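Local coordinates for structure-specific endonuclease subunit SLX1 (Candida glabrata, PDB 4XLG), which is predicted to act as the catalytic subunit of the SLX1-SLX4 endonuclease, introducing single-strand cuts in duplex DNA near junctions during repair and recombination, at residues Cys13-Ser18 with His80-Gly85; Gly28-Pro31 with Arg35-Arg38; Leu76-Ala81 with Glu121-Met126; Ser162-Ala167 with Met187-Asn192; Ile272-Pro277 with Leu286-Val291. The protein carries 1 engineered substitution. All coordinates share one frame; numbering follows the deposited sequence.

Contact 1: Cys13-Ser18 with His80-Gly85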
# COMPACT_ATOMS: atom_id res chain seq x y z
N CYS B 13 6.42 1.76 -5.42
CA CYS B 13 7.69 2.48 -5.26
C CYS B 13 8.80 1.54 -5.71
O CYS B 13 8.96 0.48 -5.12
CB CYS B 13 7.97 2.85 -3.80
SG CYS B 13 6.94 4.14 -3.13
N TYR B 14 9.58 1.96 -6.70
CA TYR B 14 10.54 1.08 -7.37
C TYR B 14 11.95 1.51 -7.12
O TYR B 14 12.26 2.68 -6.86
CB TYR B 14 10.29 1.01 -8.89
CG TYR B 14 10.27 2.41 -9.57
CD1 TYR B 14 11.45 3.00 -10.06
CD2 TYR B 14 9.05 3.14 -9.70
CE1 TYR B 14 11.43 4.26 -10.67
CE2 TYR B 14 9.01 4.39 -10.35
CZ TYR B 14 10.25 4.93 -10.82
OH TYR B 14 10.22 6.16 -11.41
N LEU B 15 12.83 0.49 -7.21
CA LEU B 15 14.27 0.74 -7.15
C LEU B 15 14.89 0.32 -8.50
O LEU B 15 14.67 -0.82 -8.95
CB LEU B 15 14.90 -0.07 -6.01
CG LEU B 15 16.44 -0.02 -5.92
CD1 LEU B 15 16.93 1.42 -5.62
CD2 LEU B 15 16.95 -1.05 -4.88
N LEU B 16 15.60 1.25 -9.13
CA LEU B 16 16.31 0.96 -10.39
C LEU B 16 17.78 0.85 -10.06
O LEU B 16 18.27 1.54 -9.18
CB LEU B 16 16.15 2.09 -11.42
CG LEU B 16 14.72 2.57 -11.71
CD1 LEU B 16 14.84 3.71 -12.83
CD2 LEU B 16 13.84 1.35 -12.15
N GLN B 17 18.46 -0.02 -10.78
CA GLN B 17 19.90 -0.11 -10.73
C GLN B 17 20.40 -0.04 -12.16
O GLN B 17 19.98 -0.82 -12.99
CB GLN B 17 20.32 -1.43 -10.08
CG GLN B 17 21.90 -1.57 -9.98
CD GLN B 17 22.32 -2.88 -9.29
OE1 GLN B 17 21.49 -3.78 -9.07
NE2 GLN B 17 23.59 -2.98 -8.97
N SER B 18 21.31 0.89 -12.44
CA SER B 18 21.83 0.98 -13.82
C SER B 18 22.47 -0.35 -14.25
O SER B 18 23.24 -0.99 -13.47
CB SER B 18 22.84 2.14 -13.91
OG SER B 18 23.50 2.10 -15.19
N HIS B 80 9.59 9.06 -0.42
CA HIS B 80 10.42 10.12 0.13
C HIS B 80 11.19 9.63 1.35
O HIS B 80 12.33 10.03 1.55
CB HIS B 80 9.54 11.34 0.46
CG HIS B 80 8.95 11.97 -0.76
ND1 HIS B 80 7.79 12.72 -0.75
CD2 HIS B 80 9.36 11.93 -2.06
CE1 HIS B 80 7.52 13.12 -1.98
NE2 HIS B 80 8.45 12.66 -2.79
N ALA B 81 10.57 8.78 2.16
CA ALA B 81 11.27 8.25 3.35
C ALA B 81 12.47 7.36 2.89
O ALA B 81 13.57 7.41 3.48
CB ALA B 81 10.29 7.46 4.20
N TRP B 82 12.20 6.56 1.88
CA TRP B 82 13.18 5.62 1.34
C TRP B 82 14.38 6.43 0.79
O TRP B 82 15.56 6.12 1.07
CB TRP B 82 12.50 4.76 0.27
CG TRP B 82 13.36 3.61 -0.26
CD1 TRP B 82 14.60 3.21 0.18
CD2 TRP B 82 12.96 2.69 -1.26
NE1 TRP B 82 15.00 2.08 -0.54
CE2 TRP B 82 14.00 1.75 -1.42
CE3 TRP B 82 11.80 2.58 -2.07
CZ2 TRP B 82 13.94 0.73 -2.38
CZ3 TRP B 82 11.73 1.55 -2.99
CH2 TRP B 82 12.80 0.63 -3.13
N GLN B 83 14.10 7.48 0.02
CA GLN B 83 15.17 8.37 -0.47
C GLN B 83 15.89 9.13 0.61
O GLN B 83 17.08 9.40 0.47
CB GLN B 83 14.61 9.39 -1.47
CG GLN B 83 14.09 8.68 -2.74
CD GLN B 83 13.36 9.65 -3.69
OE1 GLN B 83 12.47 10.41 -3.28
NE2 GLN B 83 13.80 9.66 -4.95
N HIS B 84 15.22 9.51 1.69
CA HIS B 84 15.86 10.35 2.69
C HIS B 84 16.78 9.48 3.53
O HIS B 84 17.83 9.93 3.99
CB HIS B 84 14.87 11.08 3.59
N GLY B 85 16.39 8.22 3.70
CA GLY B 85 17.26 7.22 4.31
C GLY B 85 17.08 7.15 5.80
O GLY B 85 16.27 7.89 6.34

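Contact 2: Gly28-Pro31 with Arg35-Arg38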
# COMPACT_ATOMS: atom_id res chain seq x y z
N GLY B 28 11.71 5.76 -7.37
CA GLY B 28 10.56 6.64 -7.69
C GLY B 28 9.27 5.90 -7.39
O GLY B 28 9.29 4.83 -6.79
N SER B 29 8.13 6.49 -7.76
CA SER B 29 6.86 5.82 -7.52
C SER B 29 6.00 6.03 -8.74
O SER B 29 6.16 7.04 -9.46
CB SER B 29 6.15 6.36 -6.25
OG SER B 29 5.92 7.76 -6.32
N THR B 30 5.09 5.09 -8.98
CA THR B 30 4.30 5.15 -10.22
C THR B 30 3.05 4.26 -10.17
O THR B 30 3.08 3.21 -9.56
CB THR B 30 5.18 4.66 -11.47
OG1 THR B 30 4.41 4.81 -12.68
CG2 THR B 30 5.66 3.20 -11.31
N PRO B 31 2.03 4.65 -10.92
CA PRO B 31 0.88 3.74 -11.11
C PRO B 31 1.10 2.77 -12.29
O PRO B 31 0.25 1.90 -12.50
CB PRO B 31 -0.29 4.70 -11.42
CG PRO B 31 0.38 5.81 -12.20
CD PRO B 31 1.77 6.01 -11.46
N ARG B 35 5.35 1.69 -18.31
CA ARG B 35 5.45 2.97 -18.98
C ARG B 35 6.59 3.81 -18.34
O ARG B 35 7.41 4.45 -19.05
CB ARG B 35 4.12 3.70 -18.86
CG ARG B 35 4.14 5.04 -19.59
CD ARG B 35 2.68 5.58 -19.65
NE ARG B 35 2.77 6.74 -20.52
CZ ARG B 35 3.08 7.94 -20.05
NH1 ARG B 35 3.20 8.98 -20.88
NH2 ARG B 35 3.23 8.09 -18.73
N ARG B 36 6.64 3.75 -17.02
CA ARG B 36 7.67 4.55 -16.29
C ARG B 36 9.07 4.08 -16.65
O ARG B 36 9.98 4.89 -16.87
CB ARG B 36 7.48 4.45 -14.80
CG ARG B 36 8.57 5.22 -13.95
CD ARG B 36 8.62 6.71 -14.30
NE ARG B 36 7.33 7.34 -14.01
CZ ARG B 36 6.91 7.63 -12.79
NH1 ARG B 36 5.68 8.13 -12.64
NH2 ARG B 36 7.71 7.50 -11.73
N LEU B 37 9.28 2.76 -16.66
CA LEU B 37 10.60 2.28 -17.03
C LEU B 37 10.95 2.66 -18.47
O LEU B 37 12.09 3.03 -18.75
CB LEU B 37 10.66 0.75 -16.78
CG LEU B 37 12.02 0.08 -16.97
CD1 LEU B 37 13.10 0.75 -16.07
CD2 LEU B 37 11.79 -1.42 -16.58
N ARG B 38 9.99 2.62 -19.42
CA ARG B 38 10.32 3.14 -20.76
C ARG B 38 10.73 4.61 -20.77
O ARG B 38 11.58 5.00 -21.57
CB ARG B 38 9.12 3.04 -21.79
CG ARG B 38 8.67 1.65 -22.16
CD ARG B 38 7.77 1.73 -23.49
NE ARG B 38 6.61 2.61 -23.31
CZ ARG B 38 5.48 2.18 -22.75
NH1 ARG B 38 5.40 0.90 -22.37
NH2 ARG B 38 4.45 2.99 -22.58
O HOH W 1 4.39 9.16 -10.56

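Contact 3: Leu76-Ala81 with Glu121-Met126. Engineered in segment 76-81: Gln79 (natural residue Glu).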
# COMPACT_ATOMS: atom_id res chain seq x y z
N LEU B 76 3.99 8.06 -2.09
CA LEU B 76 4.99 9.16 -2.08
C LEU B 76 5.63 9.29 -0.70
O LEU B 76 6.82 9.60 -0.57
CB LEU B 76 4.31 10.50 -2.44
CG LEU B 76 3.91 10.59 -3.92
CD1 LEU B 76 2.96 11.78 -4.20
CD2 LEU B 76 5.18 10.65 -4.77
N GLN B 77 4.84 9.12 0.34
CA GLN B 77 5.43 9.12 1.69
C GLN B 77 6.52 8.06 1.82
O GLN B 77 7.59 8.35 2.40
CB GLN B 77 4.36 8.88 2.77
CG GLN B 77 3.39 10.03 2.87
CD GLN B 77 2.24 9.68 3.79
OE1 GLN B 77 1.49 8.74 3.53
NE2 GLN B 77 2.13 10.39 4.89
N PHE B 78 6.23 6.86 1.33
CA PHE B 78 7.23 5.77 1.36
C PHE B 78 8.43 6.13 0.51
O PHE B 78 9.58 6.02 0.93
CB PHE B 78 6.59 4.47 0.84
CG PHE B 78 7.41 3.26 1.09
CD1 PHE B 78 8.38 2.88 0.18
CD2 PHE B 78 7.15 2.45 2.17
CE1 PHE B 78 9.12 1.71 0.37
CE2 PHE B 78 7.88 1.29 2.38
CZ PHE B 78 8.89 0.92 1.48
N GLN B 79 8.15 6.60 -0.70
CA GLN B 79 9.25 6.97 -1.60
C GLN B 79 10.18 8.02 -0.98
O GLN B 79 11.40 7.89 -1.02
CB GLN B 79 8.68 7.53 -2.91
CG GLN B 79 9.83 7.92 -3.92
CD GLN B 79 9.34 8.92 -4.90
OE1 GLN B 79 8.25 8.78 -5.41
NE2 GLN B 79 10.11 9.97 -5.12
N HIS B 80 9.59 9.06 -0.42
CA HIS B 80 10.42 10.12 0.13
C HIS B 80 11.19 9.63 1.35
O HIS B 80 12.33 10.03 1.55
CB HIS B 80 9.54 11.34 0.46
CG HIS B 80 8.95 11.97 -0.76
ND1 HIS B 80 7.79 12.72 -0.75
CD2 HIS B 80 9.36 11.93 -2.06
CE1 HIS B 80 7.52 13.12 -1.98
NE2 HIS B 80 8.45 12.66 -2.79
N ALA B 81 10.57 8.78 2.16
CA ALA B 81 11.27 8.25 3.35
C ALA B 81 12.47 7.36 2.89
O ALA B 81 13.57 7.41 3.48
CB ALA B 81 10.29 7.46 4.20
N GLU B 121 5.22 1.58 12.07
CA GLU B 121 3.82 1.50 12.46
C GLU B 121 2.87 1.96 11.33
O GLU B 121 1.84 1.33 11.03
CB GLU B 121 3.58 2.36 13.75
CG GLU B 121 4.18 3.81 13.63
CD GLU B 121 4.31 4.56 14.96
OE1 GLU B 121 3.98 4.00 16.04
OE2 GLU B 121 4.75 5.74 14.92
N TYR B 122 3.25 3.05 10.69
CA TYR B 122 2.40 3.64 9.65
C TYR B 122 2.24 2.76 8.42
O TYR B 122 1.13 2.50 7.93
CB TYR B 122 3.00 5.00 9.25
CG TYR B 122 2.18 5.69 8.17
CD1 TYR B 122 0.90 6.19 8.47
CD2 TYR B 122 2.70 5.83 6.90
CE1 TYR B 122 0.13 6.83 7.50
CE2 TYR B 122 1.93 6.46 5.90
CZ TYR B 122 0.65 6.96 6.22
OH TYR B 122 -0.08 7.58 5.24
N PHE B 123 3.35 2.26 7.89
CA PHE B 123 3.24 1.45 6.68
C PHE B 123 2.77 0.01 6.97
O PHE B 123 2.29 -0.67 6.08
CB PHE B 123 4.58 1.43 5.94
CG PHE B 123 4.97 2.80 5.45
CD1 PHE B 123 4.25 3.40 4.39
CD2 PHE B 123 6.05 3.48 6.05
CE1 PHE B 123 4.60 4.69 3.96
CE2 PHE B 123 6.40 4.78 5.62
CZ PHE B 123 5.68 5.38 4.57
N ARG B 124 2.94 -0.46 8.21
CA ARG B 124 2.45 -1.79 8.60
C ARG B 124 0.97 -1.98 8.33
O ARG B 124 0.56 -3.06 7.97
CB ARG B 124 2.69 -2.07 10.09
CG ARG B 124 3.99 -2.80 10.30
CD ARG B 124 4.17 -3.08 11.85
NE ARG B 124 5.48 -3.67 12.15
N TYR B 125 0.18 -0.93 8.50
CA TYR B 125 -1.26 -1.05 8.23
C TYR B 125 -1.59 -1.41 6.78
O TYR B 125 -2.69 -1.85 6.47
CB TYR B 125 -1.95 0.27 8.58
CG TYR B 125 -2.08 0.54 10.03
CD1 TYR B 125 -3.04 -0.13 10.78
CD2 TYR B 125 -1.28 1.51 10.68
CE1 TYR B 125 -3.22 0.16 12.12
CE2 TYR B 125 -1.42 1.77 12.02
CZ TYR B 125 -2.37 1.08 12.74
OH TYR B 125 -2.60 1.36 14.05
N MET B 126 -0.65 -1.18 5.88
CA MET B 126 -0.94 -1.35 4.45
C MET B 126 -0.70 -2.74 3.92
O MET B 126 -1.13 -3.02 2.78
CB MET B 126 -0.10 -0.32 3.64
CG MET B 126 -0.33 1.13 4.13
SD MET B 126 0.93 2.18 3.35
CE MET B 126 0.72 3.68 4.30

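Contact 4: Ser162-Ala167 with Met187-Asn192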
# COMPACT_ATOMS: atom_id res chain seq x y z
N SER B 162 7.82 -11.41 -2.77
CA SER B 162 7.70 -12.30 -3.92
C SER B 162 8.90 -12.10 -4.84
O SER B 162 9.61 -11.09 -4.75
CB SER B 162 6.36 -12.09 -4.66
OG SER B 162 6.17 -10.71 -4.98
N LEU B 163 9.09 -13.09 -5.72
CA LEU B 163 10.24 -13.09 -6.64
C LEU B 163 9.73 -13.55 -8.00
O LEU B 163 9.01 -14.57 -8.08
CB LEU B 163 11.35 -14.03 -6.14
CG LEU B 163 12.53 -14.24 -7.12
CD1 LEU B 163 13.39 -12.98 -7.19
CD2 LEU B 163 13.39 -15.47 -6.64
N SER B 164 10.06 -12.79 -9.04
CA SER B 164 9.58 -13.14 -10.37
C SER B 164 9.96 -14.55 -10.78
O SER B 164 11.07 -14.97 -10.55
CB SER B 164 10.15 -12.18 -11.41
OG SER B 164 9.43 -10.98 -11.46
N GLN B 165 9.02 -15.25 -11.40
CA GLN B 165 9.41 -16.45 -12.12
C GLN B 165 10.41 -16.00 -13.19
O GLN B 165 10.19 -14.97 -13.86
CB GLN B 165 8.18 -17.12 -12.74
CG GLN B 165 8.52 -18.34 -13.56
CD GLN B 165 7.30 -19.22 -13.71
OE1 GLN B 165 6.24 -18.74 -14.12
NE2 GLN B 165 7.42 -20.49 -13.33
N ASP B 166 11.50 -16.73 -13.36
CA ASP B 166 12.54 -16.35 -14.34
C ASP B 166 13.20 -15.00 -14.03
O ASP B 166 13.67 -14.31 -14.93
CB ASP B 166 11.96 -16.30 -15.77
CG ASP B 166 11.33 -17.61 -16.19
OD1 ASP B 166 11.87 -18.70 -15.85
OD2 ASP B 166 10.28 -17.52 -16.86
N ALA B 167 13.23 -14.61 -12.76
CA ALA B 167 14.01 -13.44 -12.31
C ALA B 167 15.43 -13.52 -12.84
O ALA B 167 16.04 -14.62 -12.93
CB ALA B 167 14.04 -13.36 -10.77
N MET B 187 12.25 -5.86 -18.72
CA MET B 187 10.95 -5.23 -19.13
C MET B 187 9.84 -6.27 -19.14
O MET B 187 8.71 -5.97 -18.73
CB MET B 187 11.03 -4.62 -20.57
CG MET B 187 11.78 -3.29 -20.58
SD MET B 187 10.80 -1.95 -19.71
CE MET B 187 9.32 -1.85 -20.65
N GLU B 188 10.16 -7.45 -19.63
CA GLU B 188 9.14 -8.51 -19.76
C GLU B 188 8.69 -8.90 -18.32
O GLU B 188 7.51 -9.14 -18.06
CB GLU B 188 9.66 -9.75 -20.53
CG GLU B 188 8.49 -10.63 -20.81
CD GLU B 188 7.49 -9.88 -21.73
OE1 GLU B 188 6.26 -9.81 -21.44
OE2 GLU B 188 7.99 -9.32 -22.73
N LEU B 189 9.66 -9.00 -17.38
CA LEU B 189 9.29 -9.35 -15.98
C LEU B 189 8.38 -8.29 -15.35
O LEU B 189 7.44 -8.61 -14.59
CB LEU B 189 10.55 -9.50 -15.09
CG LEU B 189 11.47 -10.62 -15.58
CD1 LEU B 189 12.77 -10.62 -14.66
CD2 LEU B 189 10.83 -11.98 -15.50
N VAL B 190 8.69 -7.01 -15.62
CA VAL B 190 7.92 -5.90 -15.03
C VAL B 190 6.51 -5.93 -15.68
O VAL B 190 5.48 -5.79 -14.97
CB VAL B 190 8.60 -4.53 -15.27
CG1 VAL B 190 7.66 -3.34 -14.82
CG2 VAL B 190 9.95 -4.43 -14.49
N GLN B 191 6.47 -6.12 -16.99
CA GLN B 191 5.15 -6.24 -17.70
C GLN B 191 4.34 -7.37 -17.11
O GLN B 191 3.12 -7.22 -16.83
CB GLN B 191 5.39 -6.47 -19.21
CG GLN B 191 4.05 -6.54 -20.01
CD GLN B 191 3.44 -5.13 -20.13
OE1 GLN B 191 2.43 -4.80 -19.46
NE2 GLN B 191 3.98 -4.36 -21.04
N ASN B 192 4.98 -8.52 -16.92
CA ASN B 192 4.21 -9.67 -16.43
C ASN B 192 3.58 -9.43 -15.08
O ASN B 192 2.37 -9.70 -14.91
CB ASN B 192 5.11 -10.92 -16.36
CG ASN B 192 5.44 -11.46 -17.75
OD1 ASN B 192 4.84 -11.03 -18.75
ND2 ASN B 192 6.43 -12.36 -17.81
O HOH W 2 7.52 -10.96 -13.23

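Contact 5: Ile272-Pro277 with Leu286-Val291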
# COMPACT_ATOMS: atom_id res chain seq x y z
N ILE B 272 -7.43 2.37 15.39
CA ILE B 272 -8.57 2.75 14.52
C ILE B 272 -8.74 1.79 13.32
O ILE B 272 -9.86 1.53 12.88
CB ILE B 272 -8.35 4.20 13.96
CG1 ILE B 272 -8.34 5.24 15.08
CG2 ILE B 272 -9.43 4.57 12.99
CD1 ILE B 272 -8.00 6.63 14.56
N ILE B 273 -7.63 1.35 12.75
CA ILE B 273 -7.65 0.55 11.52
C ILE B 273 -7.37 -0.92 11.87
O ILE B 273 -6.45 -1.20 12.60
CB ILE B 273 -6.59 1.05 10.53
CG1 ILE B 273 -6.76 2.54 10.23
CG2 ILE B 273 -6.62 0.22 9.22
CD1 ILE B 273 -5.60 3.07 9.32
N PRO B 274 -8.21 -1.85 11.40
CA PRO B 274 -7.95 -3.27 11.69
C PRO B 274 -6.59 -3.70 11.15
O PRO B 274 -6.15 -3.21 10.12
CB PRO B 274 -9.08 -4.00 10.95
CG PRO B 274 -10.19 -2.93 10.83
CD PRO B 274 -9.39 -1.68 10.54
N GLN B 275 -5.93 -4.60 11.87
CA GLN B 275 -4.67 -5.16 11.39
C GLN B 275 -4.81 -6.67 11.32
O GLN B 275 -5.14 -7.31 12.31
CB GLN B 275 -3.50 -4.78 12.31
CG GLN B 275 -2.14 -5.26 11.79
CD GLN B 275 -1.68 -4.49 10.54
OE1 GLN B 275 -1.32 -3.32 10.64
NE2 GLN B 275 -1.64 -5.16 9.39
N SER B 276 -4.59 -7.22 10.13
CA SER B 276 -4.71 -8.67 9.88
C SER B 276 -5.92 -9.36 10.52
O SER B 276 -5.78 -10.30 11.29
CB SER B 276 -3.44 -9.39 10.34
OG SER B 276 -2.32 -8.77 9.72
N PRO B 277 -7.12 -8.87 10.21
CA PRO B 277 -8.29 -9.55 10.73
C PRO B 277 -8.47 -10.89 10.01
O PRO B 277 -7.98 -11.04 8.90
CB PRO B 277 -9.44 -8.59 10.41
CG PRO B 277 -8.96 -7.87 9.15
CD PRO B 277 -7.46 -7.73 9.33
N LEU B 286 -6.88 -11.82 6.37
CA LEU B 286 -7.24 -10.81 5.38
C LEU B 286 -6.31 -9.62 5.45
O LEU B 286 -5.73 -9.32 6.50
CB LEU B 286 -8.69 -10.35 5.61
CG LEU B 286 -9.73 -11.47 5.68
CD1 LEU B 286 -11.06 -10.85 6.05
CD2 LEU B 286 -9.83 -12.18 4.33
N LYS B 287 -6.14 -8.92 4.33
CA LYS B 287 -5.39 -7.67 4.33
C LYS B 287 -6.43 -6.58 4.29
O LYS B 287 -7.19 -6.52 3.30
CB LYS B 287 -4.48 -7.58 3.11
CG LYS B 287 -3.37 -8.58 3.15
CD LYS B 287 -2.88 -8.91 1.76
CE LYS B 287 -2.03 -7.86 1.17
NZ LYS B 287 -1.13 -8.53 0.14
N TRP B 288 -6.50 -5.74 5.31
CA TRP B 288 -7.56 -4.73 5.37
C TRP B 288 -7.51 -3.81 4.15
O TRP B 288 -8.54 -3.41 3.62
CB TRP B 288 -7.45 -3.92 6.67
CG TRP B 288 -8.61 -2.95 6.87
CD1 TRP B 288 -8.53 -1.58 6.84
CD2 TRP B 288 -9.97 -3.28 7.12
NE1 TRP B 288 -9.78 -1.03 7.08
CE2 TRP B 288 -10.68 -2.06 7.26
CE3 TRP B 288 -10.66 -4.49 7.29
CZ2 TRP B 288 -12.05 -2.00 7.54
CZ3 TRP B 288 -12.04 -4.45 7.54
CH2 TRP B 288 -12.73 -3.21 7.67
N CYS B 289 -6.30 -3.50 3.68
CA CYS B 289 -6.17 -2.65 2.47
C CYS B 289 -6.84 -3.25 1.20
O CYS B 289 -7.47 -2.53 0.40
CB CYS B 289 -4.66 -2.39 2.20
SG CYS B 289 -4.40 -1.16 0.86
N ASP B 290 -6.72 -4.56 1.03
CA ASP B 290 -7.38 -5.23 -0.08
C ASP B 290 -8.91 -5.22 0.13
O ASP B 290 -9.65 -5.05 -0.82
CB ASP B 290 -6.91 -6.68 -0.23
CG ASP B 290 -5.54 -6.80 -0.88
OD1 ASP B 290 -5.03 -5.80 -1.44
OD2 ASP B 290 -4.95 -7.88 -0.79
N VAL B 291 -9.35 -5.43 1.37
CA VAL B 291 -10.78 -5.37 1.67
C VAL B 291 -11.34 -4.00 1.26
O VAL B 291 -12.40 -3.90 0.59
CB VAL B 291 -11.05 -5.63 3.18
CG1 VAL B 291 -12.54 -5.45 3.50
CG2 VAL B 291 -10.63 -7.06 3.52
O HOH W 3 -4.58 -5.85 7.53
O HOH W 4 -2.82 -9.00 6.93

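Contact 1: Cys13-Ser18 with His80-Gly85
Trp82 carries its CG anti to the backbone N (chi1 -173°), which sends the indole off helix 72-84 and onto strand 12-18 of the GIY-YIG nuclease fold; there the strand's backbone points Leu15 CB at the six-membered part of the ring, and the leucine's first torsion (chi1 174°) only carries CG onward. The contact is made by the far rim of the benzo ring: CH2 lies 3.6 Å from Leu15 CB, and CZ3 lies 4.1 Å from Cys13 CB. Between these two side chains the strand's backbone also takes part. Cys13 O sits at the indole edge, close to the ring plane, 3.7 Å from Trp82 CZ3, where the slightly positive C-H rim can meet a carbonyl oxygen.

Strand and helix run roughly parallel, their short axes 33° apart and 10.3 Å at closest approach. A separation of that width suits a tryptophan on the helix facing residues as small as cysteine or as compact at CB as leucine on the strand. Cys13 and Leu15 both point their CB toward the helix, while Tyr14 between them points away, and its hydroxyl is hydrogen-bonded to His40. Ile27 of the neighbouring strand and Met113, Ile114 and Leu117 of helix 107-118 enclose the indole further, so that a buried apolar layer forms between the sheet and its helices. The one polar atom of the ring is satisfied within this layer: Trp82 NE1 hydrogen-bonds to Lys110 O.

Contact 2: Gly28-Pro31 with Arg35-Arg38
Strand 25-30 carries the Tyr-Ile-Gly signature of the GIY-YIG nuclease fold, which ends at Gly28, and a short connection leads from it into helix 33-41; this contact ties the end of that YIG strand to the helix that follows. Arg36 does the work. Its chain leaves the backbone with CG anti to N and then bends at both chi2 and chi3 (58° and 61°), bringing the guanidinium across to the strand's end. NH2 donates to Ser29 O at 2.8 Å with an N-H...O angle of 141°; the donor stands above the carbonyl plane, and the oxygen is itself tilted out of the guanidinium plane, so the bond is short but bent.

A water completes the grip. It accepts from Arg36 NH1 at 2.7 Å, in the guanidinium plane, and donates to Ser29 O at 3.0 Å, so that the one carbonyl oxygen receives both a direct and a water-mediated bond from the same side chain. Arginine suits the place because it can reach back over a short connection and still offer several N-H groups. Thr30 lies against one face of the guanidinium, its CB 3.7 Å from Arg36 CZ, and the two side chains run past each other in opposite directions. The threonine hydroxyl has its own partner in Asn32 N, at the start of the connection, and Ser29 OG turns the other way to the engineered Gln79. Arg36 NH2 also hydrogen-bonds to Tyr14 OH on the adjoining strand.

Contact 3: Leu76-Ala81 with Glu121-Met126
Phe78 sets the edge of its ring against the face of Phe123, its CD2 standing 3.7 Å above the centre of that ring. The planes meet at 83° with centroids 5.1 Å apart, a T-shaped stack. Phe123 is held from behind as well, since CD2 of the preceding Tyr122 lies over the centre of its opposite face. The first torsion of Phe123, with CG anti to the carbonyl carbon (chi1 -64°), turns the ring toward helix 72-84, between Phe78 and Tyr122. Its far end reaches the helix backbone, Phe123 CZ coming 3.6 Å from Phe78 CA.

Beside the aromatic pair lies a polar one. Tyr122 OH donates to Gln77 OE1 at 2.6 Å, in the carbonyl plane and on a lone pair, the amide and ring planes being 79° apart. A long, flexible glutamine suits this flank, reaching across to a phenol whose ring also packs on Phe123. Phe69 adds a second edge-to-face partner for Phe78, and Tyr90 meets the ring of Phe123. The whole is an aromatic contact joining helix 72-84 of the GIY-YIG nuclease fold to the short, weakly bonded helical segment 121-124.

Contact 4: Ser162-Ala167 with Met187-Asn192
Leu189 leaves helix 176-213 with its CB directed at strand 160-168, and that carbon is met first by the hydroxyl of Ser164, whose OG lies 4.1 Å from Leu189 CB. CG is anti to the carbonyl carbon (chi1 -62°), and from it the two methyl groups reach into the bend of the chain opposite. CD2 comes 3.5 Å from Gln165 O and 3.7 Å from Asp166 O; CD1 lies 3.9 Å from Ala167 CA. The leucine tip is thus set against the backbone of the bend more than against side chains, and its branched end suits a curved surface of peptide groups. Phe133 also touches Leu189.

That bend is a type II beta turn from Ser164 to Ala167, closed by Ala167 N donating to Ser164 O at 3.1 Å. Asp166 occupies its third position with positive phi (62°), as the turn type requires, and the polar side chains of Gln165 and Asp166 suit an exposed corner.

A water bridges the two elements beside the leucine: it stands 2.6 Å from Ser164 OG and donates to Leu189 O at 2.7 Å. Serine suits the place because its short hydroxyl can meet both this water and His131 NE2 on the neighbouring strand. The contact therefore seats an edge strand of the mixed sheet within this chain, at a corner made by a type II turn, on the long helix 176-213 that follows it in the chain.

Contact 5: Ile272-Pro277 with Leu286-Val291
Leu286 O is met by a water that is held by Ser276 OG and donates to the carbonyl at 3.0 Å, and by Ser276 CA, which lies 3.6 Å from Leu286 O in a CA-H...O contact. The nitrogen of the same leucine makes the direct bond: Leu286 N donates to Pro277 O at 2.9 Å, N-H...O angle 162°, the donor lying nearly on the line of the C=O bond (171°). A second water accepts from both Ser276 N and Trp288 N, at 2.9 Å each, so that the N-H of Trp288, in the first turn of helix 288-299 just after the N-cap Lys287, is bonded to water.

Both segments belong to the C-terminal, RING-related zinc-binding domain of SLX1, in the part that surrounds the Cys4 zinc site: Cys279 and Cys282 lie in the loop between them, and the nearest side-chain atom of Leu286 is about 6 Å from a zinc ion.

Beyond the polar end lies an apolar one. Trp288, with CG anti to its backbone N (chi1 -174°), turns one face to Pro274, whose CD stands 3.5 Å from the centroid of the five-membered ring in a CH-pi contact; a compact, rigid proline ring presents its C-H groups to the indole face. Ile273 CG2 touches Trp288 CD1 at 3.5 Å, and Phe260 and Leu253 of helix 253-260 also pack on the tryptophan. Trp288 NE1 hydrogen-bonds to the backbone of another protein chain in the assembly.

Overall arrangement
Contacts 1, 2 and 3 are buried and touch one another: contacts 1 and 3 share helix 72-84, and contacts 1 and 2 meet on neighbouring strands, where Tyr14 N bonds to Gly28 O. Contact 4 lies at the surface, yet reaches contact 2 through Leu37 on Met187. Contact 5, also buried, sits in the zinc-binding domain and meets contact 3, where Tyr125 packs on Ile273. Chemistry follows place: apolar indole packing between sheet and helices in contact 1, an arginine and a water at a strand end in contact 2, T-shaped aromatic packing beside a tyrosine-glutamine hydrogen bond in contact 3, a leucine on a turn beside a serine-held water in contact 4, and a direct backbone bond, waters and a proline-indole CH-pi contact in contact 5.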